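Methyl-CpG-binding domain protein 1 (Homo sapiens, PDB 5W9Q) represses transcription from methylated CpG islands and, through its third CXXC-type zinc finger, the part present here, binds DNA containing unmethylated CpG. Local coordinates at residues G23-C28 / K43-Q48; C13-R18 / Q48-A53. All coordinates share one frame; numbering follows the deposited sequence.

Contact 1 (G23-C28 / K43-Q48); sequences GRCDFC and KCRWRQ. With ZN (zinc ion), chain G; nucleotides of chain C.
The first turn of helix 26-30, entered from the loop at Gly23, faces the short 3-10 turn 45-47, and the nearest pair of CA atoms, Cys28 and Cys44, stands 5.3 Å apart. A zinc ion sits between them, bound by Cys25 SG, Cys28 SG and Cys44 SG, each at 2.3 Å, with Cys22 as the fourth ligand. Cys25 is the N-cap residue of the helix: chi1 of 75° puts SG between its backbone N and carbonyl carbon, where it accepts from Cys28 N. The same sulfur takes a second N-H from across the contact, Arg45 N at 3.2 Å, so metal and two amides grip it together; these donors probably temper the thiolate charge. Arg45 bends at its second side-chain torsion and sends its guanidinium over Phe27. CZ of Arg45 lies 3.3 Å from CZ of Phe27, the two planes 15° apart, in a stack with cation-pi character. In its own plane the guanidinium meets Asp26 side-on: NE reaches OD1 at 2.8 Å and NH2 reaches OD2 at 2.8 Å, both on syn lone pairs and both nearly straight, with the carboxylate only 10° from coplanar. An alanine at Arg45 would remove this salt bridge and the stack, and would probably loosen the helix start against the 3-10 turn. Phe27 CD2 also approaches Lys43 O at 3.2 Å, an oxygen already bonded by Gln48 NE2. Lys43 CB turns away from the helix and packs against the backbone of DA5 of chain C. The C-terminal tail also reaches this contact: Arg56 O accepts from Arg45 NH1 and Pro59 touches Trp46, so helix 26-30 and the tail are both joined to Arg45.

Contact 2 (C13-R18 / Q48-A53); sequences CAACLR and QCLQFA. With ZN (zinc ion), chain H.
Cys13 carries much of this contact, and its side chain can be followed outward from the backbone. CB heads for segment 48-53 and meets CD1 of Leu50 at 4.1 Å, an apolar touch. One bond further, chi1 of 73° places SG in the crowded position between its own N and carbonyl carbon, and there the sulfur binds zinc at 2.3 Å. It also accepts two backbone N-H groups: that of Cys16, three residues on, which makes Cys13 the N-cap of the short, weakly bonded helix 14-17, and that of Leu50 across the contact. The bond from Leu50 N to Cys13 SG is long at 3.5 Å but nearly straight, 169°. This is one of the two Cys4 zinc sites of the CXXC domain, in which three closely spaced cysteines, Cys10, Cys13 and Cys16, are joined by Cys49 from far along the chain. All four supply SG atoms to the same ion. Cys49 has its SG anti to the backbone N (chi1 -177°), swung toward the metal, while the N-H groups of Gln51 and Phe52 point back at that sulfur. Bound to zinc and accepting from two amides, the sulfur probably helps hold the turn that follows. Alongside the zinc, Ala15 presses its methyl on the backbone of segment 48-53: CB lies 3.0 Å from Gln48 O, a tight approach, and 4.3 Å from CG of Leu50. The CB of Gln48 itself is directed away from segment 13-18.

In the fold
From the N terminus the chain passes Cys10 and enters segment 13-18, the first half of contact 2, which carries helix 14-17, then runs through Asp21 and Cys22 into 23-28, the first half of contact 1. The rest of helix 26-30 and a long loop follow before 43-48 returns and closes contact 1. Segment 48-53, which starts at the last residue of 43-48, closes contact 2, so contact 1 is nested inside the larger loop. Gln48 belongs to both, and the two touch where Trp46 O and the backbone of Arg47 meet the methyl of Ala15. The contact centres lie about 12 Å apart. The returning segment 43-53 ties each helix, with its own zinc ion, into one small domain.

Contact 1 (G23-C28 / K43-Q48)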
loop_
_atom_site.group_PDB
_atom_site.type_symbol
_atom_site.label_atom_id
_atom_site.label_comp_id
_atom_site.label_asym_id
_atom_site.label_seq_id
_atom_site.Cartn_x
_atom_site.Cartn_y
_atom_site.Cartn_z
ATOM N N GLY A 23 -7.721 -1.521 5.088
ATOM C CA GLY A 23 -8.006 -1.367 6.544
ATOM C C GLY A 23 -7.777 -2.620 7.386
ATOM O O GLY A 23 -8.133 -2.623 8.524
ATOM N N ARG A 24 -7.169 -3.661 6.798
ATOM C CA ARG A 24 -6.858 -4.963 7.465
ATOM C C ARG A 24 -5.396 -5.492 7.330
ATOM O O ARG A 24 -4.951 -6.241 8.180
ATOM C CB ARG A 24 -7.799 -6.051 6.946
ATOM C CG ARG A 24 -9.270 -5.835 7.277
ATOM C CD ARG A 24 -9.573 -6.169 8.732
ATOM N NE ARG A 24 -10.940 -5.805 9.117
ATOM C CZ ARG A 24 -11.384 -5.723 10.379
ATOM N NH1 ARG A 24 -12.649 -5.384 10.610
ATOM N NH2 ARG A 24 -10.571 -5.969 11.418
ATOM N N CYS A 25 -4.658 -5.079 6.290
ATOM C CA CYS A 25 -3.315 -5.504 6.053
ATOM C C CYS A 25 -2.324 -4.862 7.133
ATOM O O CYS A 25 -2.668 -3.917 7.930
ATOM C CB CYS A 25 -2.914 -5.118 4.598
ATOM S SG CYS A 25 -2.570 -3.306 4.357
ATOM N N ASP A 26 -1.108 -5.358 7.173
ATOM C CA ASP A 26 -0.139 -4.857 8.199
ATOM C C ASP A 26 0.111 -3.282 8.046
ATOM O O ASP A 26 0.096 -2.563 9.014
ATOM C CB ASP A 26 1.141 -5.681 8.193
ATOM C CG ASP A 26 1.851 -5.689 6.865
ATOM O OD1 ASP A 26 1.338 -5.289 5.793
ATOM O OD2 ASP A 26 2.967 -6.120 6.859
ATOM N N PHE A 27 0.256 -2.813 6.810
ATOM C CA PHE A 27 0.488 -1.406 6.537
ATOM C C PHE A 27 -0.705 -0.494 6.895
ATOM O O PHE A 27 -0.527 0.641 7.429
ATOM C CB PHE A 27 0.940 -1.215 5.061
ATOM C CG PHE A 27 2.283 -1.905 4.690
ATOM C CD1 PHE A 27 3.266 -2.139 5.622
ATOM C CD2 PHE A 27 2.532 -2.303 3.370
ATOM C CE1 PHE A 27 4.465 -2.721 5.264
ATOM C CE2 PHE A 27 3.739 -2.881 2.993
ATOM C CZ PHE A 27 4.701 -3.106 3.944
ATOM N N CYS A 28 -1.941 -0.979 6.647
ATOM C CA CYS A 28 -3.145 -0.226 7.004
ATOM C C CYS A 28 -3.275 -0.135 8.501
ATOM O O CYS A 28 -3.373 0.988 9.051
ATOM C CB CYS A 28 -4.449 -0.827 6.384
ATOM S SG CYS A 28 -4.668 -0.348 4.680
ATOM N N LYS A 43 2.018 2.386 2.147
ATOM C CA LYS A 43 0.644 2.303 1.709
ATOM C C LYS A 43 0.100 0.897 1.792
ATOM O O LYS A 43 0.848 -0.053 1.864
ATOM C CB LYS A 43 0.414 2.944 0.361
ATOM C CG LYS A 43 1.160 2.443 -0.791
ATOM C CD LYS A 43 0.446 2.973 -2.079
ATOM C CE LYS A 43 1.400 3.094 -3.206
ATOM N NZ LYS A 43 0.657 3.485 -4.425
ATOM N N CYS A 44 -1.251 0.816 1.794
ATOM C CA CYS A 44 -1.985 -0.461 1.885
ATOM C C CYS A 44 -1.276 -1.501 1.034
ATOM O O CYS A 44 -0.952 -1.216 -0.162
ATOM C CB CYS A 44 -3.384 -0.242 1.283
ATOM S SG CYS A 44 -4.353 -1.706 1.384
ATOM N N ARG A 45 -1.058 -2.672 1.576
ATOM C CA ARG A 45 -0.475 -3.797 0.777
ATOM C C ARG A 45 -1.181 -3.996 -0.599
ATOM O O ARG A 45 -0.518 -4.278 -1.641
ATOM C CB ARG A 45 -0.638 -5.094 1.510
ATOM C CG ARG A 45 0.286 -5.306 2.659
ATOM C CD ARG A 45 1.698 -5.626 2.199
ATOM N NE ARG A 45 2.546 -5.876 3.367
ATOM C CZ ARG A 45 3.821 -6.227 3.339
ATOM N NH1 ARG A 45 4.496 -6.354 2.186
ATOM N NH2 ARG A 45 4.442 -6.438 4.499
ATOM N N TRP A 46 -2.501 -3.860 -0.565
ATOM C CA TRP A 46 -3.389 -4.098 -1.781
ATOM C C TRP A 46 -3.435 -2.886 -2.758
ATOM O O TRP A 46 -4.043 -2.989 -3.828
ATOM C CB TRP A 46 -4.791 -4.488 -1.314
ATOM C CG TRP A 46 -4.702 -5.697 -0.540
ATOM C CD1 TRP A 46 -4.861 -5.845 0.809
ATOM C CD2 TRP A 46 -4.329 -6.972 -1.046
ATOM N NE1 TRP A 46 -4.583 -7.113 1.174
ATOM C CE2 TRP A 46 -4.252 -7.846 0.059
ATOM C CE3 TRP A 46 -4.038 -7.460 -2.336
ATOM C CZ2 TRP A 46 -3.951 -9.234 -0.087
ATOM C CZ3 TRP A 46 -3.733 -8.869 -2.494
ATOM C CH2 TRP A 46 -3.680 -9.708 -1.368
ATOM N N ARG A 47 -2.761 -1.762 -2.393
ATOM C CA ARG A 47 -2.551 -0.624 -3.255
ATOM C C ARG A 47 -1.107 -0.458 -3.713
ATOM O O ARG A 47 -0.767 0.530 -4.346
ATOM C CB ARG A 47 -3.080 0.639 -2.570
ATOM C CG ARG A 47 -4.523 0.499 -2.045
ATOM C CD ARG A 47 -5.003 1.746 -1.312
ATOM N NE ARG A 47 -5.512 2.723 -2.235
ATOM C CZ ARG A 47 -6.036 3.917 -1.922
ATOM N NH1 ARG A 47 -6.548 4.702 -2.898
ATOM N NH2 ARG A 47 -6.126 4.320 -0.671
ATOM N N GLN A 48 -0.225 -1.404 -3.365
ATOM C CA GLN A 48 1.159 -1.387 -3.846
ATOM C C GLN A 48 1.199 -1.783 -5.334
ATOM O O GLN A 48 0.758 -2.904 -5.726
ATOM C CB GLN A 48 1.994 -2.317 -3.015
ATOM C CG GLN A 48 2.034 -1.855 -1.569
ATOM C CD GLN A 48 3.070 -0.692 -1.374
ATOM O OE1 GLN A 48 3.797 -0.351 -2.336
ATOM N NE2 GLN A 48 3.121 -0.099 -0.168
HETATM ZN ZN ZN G . -4.494 -2.390 3.557
ATOM P P DA C 5 -0.585 6.780 1.161
ATOM O OP1 DA C 5 -1.151 6.694 -0.183
ATOM O OP2 DA C 5 -1.096 5.857 2.227
ATOM O "O5'" DA C 5 0.998 6.654 0.972
ATOM C "C5'" DA C 5 1.660 7.428 -0.047
ATOM C "C4'" DA C 5 3.156 7.350 0.145
ATOM O "O4'" DA C 5 3.527 8.036 1.385
ATOM C "C3'" DA C 5 3.684 5.914 0.289
ATOM O "O3'" DA C 5 4.949 5.668 -0.338
ATOM C "C2'" DA C 5 3.930 5.787 1.775
ATOM C "C1'" DA C 5 4.454 7.198 2.035
ATOM N N9 DA C 5 4.583 7.620 3.419
ATOM C C8 DA C 5 3.871 7.262 4.533
ATOM N N7 DA C 5 4.305 7.826 5.643
ATOM C C5 DA C 5 5.376 8.604 5.221
ATOM C C6 DA C 5 6.263 9.461 5.916
ATOM N N6 DA C 5 6.215 9.662 7.232
ATOM N N1 DA C 5 7.246 10.060 5.204
ATOM C C2 DA C 5 7.318 9.822 3.887
ATOM N N3 DA C 5 6.526 9.062 3.119
ATOM C C4 DA C 5 5.560 8.486 3.858
#

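Contact 2 (C13-R18 / Q48-A53)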
loop_
_atom_site.group_PDB
_atom_site.type_symbol
_atom_site.label_atom_id
_atom_site.label_comp_id
_atom_site.label_asym_id
_atom_site.label_seq_id
_atom_site.Cartn_x
_atom_site.Cartn_y
_atom_site.Cartn_z
ATOM N N CYS A 13 -2.911 -1.182 -13.095
ATOM C CA CYS A 13 -2.907 -2.508 -12.489
ATOM C C CYS A 13 -3.976 -2.474 -11.410
ATOM O O CYS A 13 -4.510 -1.400 -11.073
ATOM C CB CYS A 13 -1.520 -2.861 -11.953
ATOM S SG CYS A 13 -1.000 -2.011 -10.436
ATOM N N ALA A 14 -4.318 -3.653 -10.878
ATOM C CA ALA A 14 -5.486 -3.768 -9.987
ATOM C C ALA A 14 -5.177 -3.078 -8.686
ATOM O O ALA A 14 -6.071 -2.554 -8.051
ATOM C CB ALA A 14 -5.871 -5.232 -9.744
ATOM N N ALA A 15 -3.906 -3.080 -8.293
ATOM C CA ALA A 15 -3.476 -2.277 -7.117
ATOM C C ALA A 15 -3.639 -0.763 -7.305
ATOM O O ALA A 15 -4.179 -0.079 -6.413
ATOM C CB ALA A 15 -2.037 -2.587 -6.744
ATOM N N CYS A 16 -3.194 -0.234 -8.457
ATOM C CA CYS A 16 -3.296 1.224 -8.687
ATOM C C CYS A 16 -4.762 1.585 -8.885
ATOM O O CYS A 16 -5.177 2.598 -8.419
ATOM C CB CYS A 16 -2.475 1.685 -9.897
ATOM S SG CYS A 16 -0.681 1.650 -9.683
ATOM N N LEU A 17 -5.554 0.738 -9.580
ATOM C CA LEU A 17 -7.008 1.026 -9.752
ATOM C C LEU A 17 -7.849 1.015 -8.423
ATOM O O LEU A 17 -8.948 1.586 -8.365
ATOM C CB LEU A 17 -7.656 0.075 -10.803
ATOM N N ARG A 18 -7.346 0.359 -7.381
ATOM C CA ARG A 18 -8.073 0.252 -6.099
ATOM C C ARG A 18 -8.361 1.642 -5.450
ATOM O O ARG A 18 -7.520 2.510 -5.436
ATOM C CB ARG A 18 -7.289 -0.620 -5.119
ATOM C CG ARG A 18 -8.182 -1.324 -4.114
ATOM C CD ARG A 18 -7.441 -1.566 -2.796
ATOM N NE ARG A 18 -8.303 -2.220 -1.799
ATOM C CZ ARG A 18 -8.697 -3.496 -1.833
ATOM N NH1 ARG A 18 -9.479 -3.958 -0.854
ATOM N NH2 ARG A 18 -8.334 -4.323 -2.834
ATOM N N GLN A 48 -0.225 -1.404 -3.365
ATOM C CA GLN A 48 1.159 -1.387 -3.846
ATOM C C GLN A 48 1.199 -1.783 -5.334
ATOM O O GLN A 48 0.758 -2.904 -5.726
ATOM C CB GLN A 48 1.994 -2.317 -3.015
ATOM C CG GLN A 48 2.034 -1.855 -1.569
ATOM C CD GLN A 48 3.070 -0.692 -1.374
ATOM O OE1 GLN A 48 3.797 -0.351 -2.336
ATOM N NE2 GLN A 48 3.121 -0.099 -0.168
ATOM N N CYS A 49 1.700 -0.870 -6.163
ATOM C CA CYS A 49 1.742 -1.106 -7.609
ATOM C C CYS A 49 2.488 -2.380 -8.017
ATOM O O CYS A 49 3.638 -2.602 -7.605
ATOM C CB CYS A 49 2.413 0.076 -8.286
ATOM S SG CYS A 49 2.419 -0.142 -10.093
ATOM N N LEU A 50 1.844 -3.198 -8.865
ATOM C CA LEU A 50 2.416 -4.480 -9.277
ATOM C C LEU A 50 3.620 -4.359 -10.248
ATOM O O LEU A 50 4.337 -5.366 -10.487
ATOM C CB LEU A 50 1.302 -5.375 -9.932
ATOM C CG LEU A 50 0.063 -5.608 -9.030
ATOM C CD1 LEU A 50 -1.073 -6.280 -9.727
ATOM C CD2 LEU A 50 0.477 -6.371 -7.772
ATOM N N GLN A 51 3.793 -3.180 -10.868
ATOM C CA GLN A 51 4.901 -2.925 -11.806
ATOM C C GLN A 51 6.008 -2.064 -11.115
ATOM O O GLN A 51 7.227 -2.327 -11.274
ATOM C CB GLN A 51 4.370 -2.240 -13.074
ATOM C CG GLN A 51 3.436 -3.079 -13.967
ATOM N N PHE A 52 5.599 -1.059 -10.337
ATOM C CA PHE A 52 6.563 -0.035 -9.833
ATOM C C PHE A 52 6.938 -0.142 -8.366
ATOM O O PHE A 52 7.965 0.420 -7.984
ATOM C CB PHE A 52 6.086 1.401 -10.141
ATOM C CG PHE A 52 5.887 1.710 -11.616
ATOM C CD1 PHE A 52 6.425 0.914 -12.647
ATOM C CD2 PHE A 52 5.190 2.855 -11.982
ATOM C CE1 PHE A 52 6.221 1.222 -13.971
ATOM C CE2 PHE A 52 5.002 3.175 -13.325
ATOM C CZ PHE A 52 5.517 2.365 -14.320
ATOM N N ALA A 53 6.170 -0.856 -7.542
ATOM C CA ALA A 53 6.482 -0.905 -6.094
ATOM C C ALA A 53 7.630 -1.811 -5.898
ATOM O O ALA A 53 7.773 -2.791 -6.618
ATOM C CB ALA A 53 5.332 -1.369 -5.271
HETATM ZN ZN ZN H . 0.261 -0.113 -10.937
#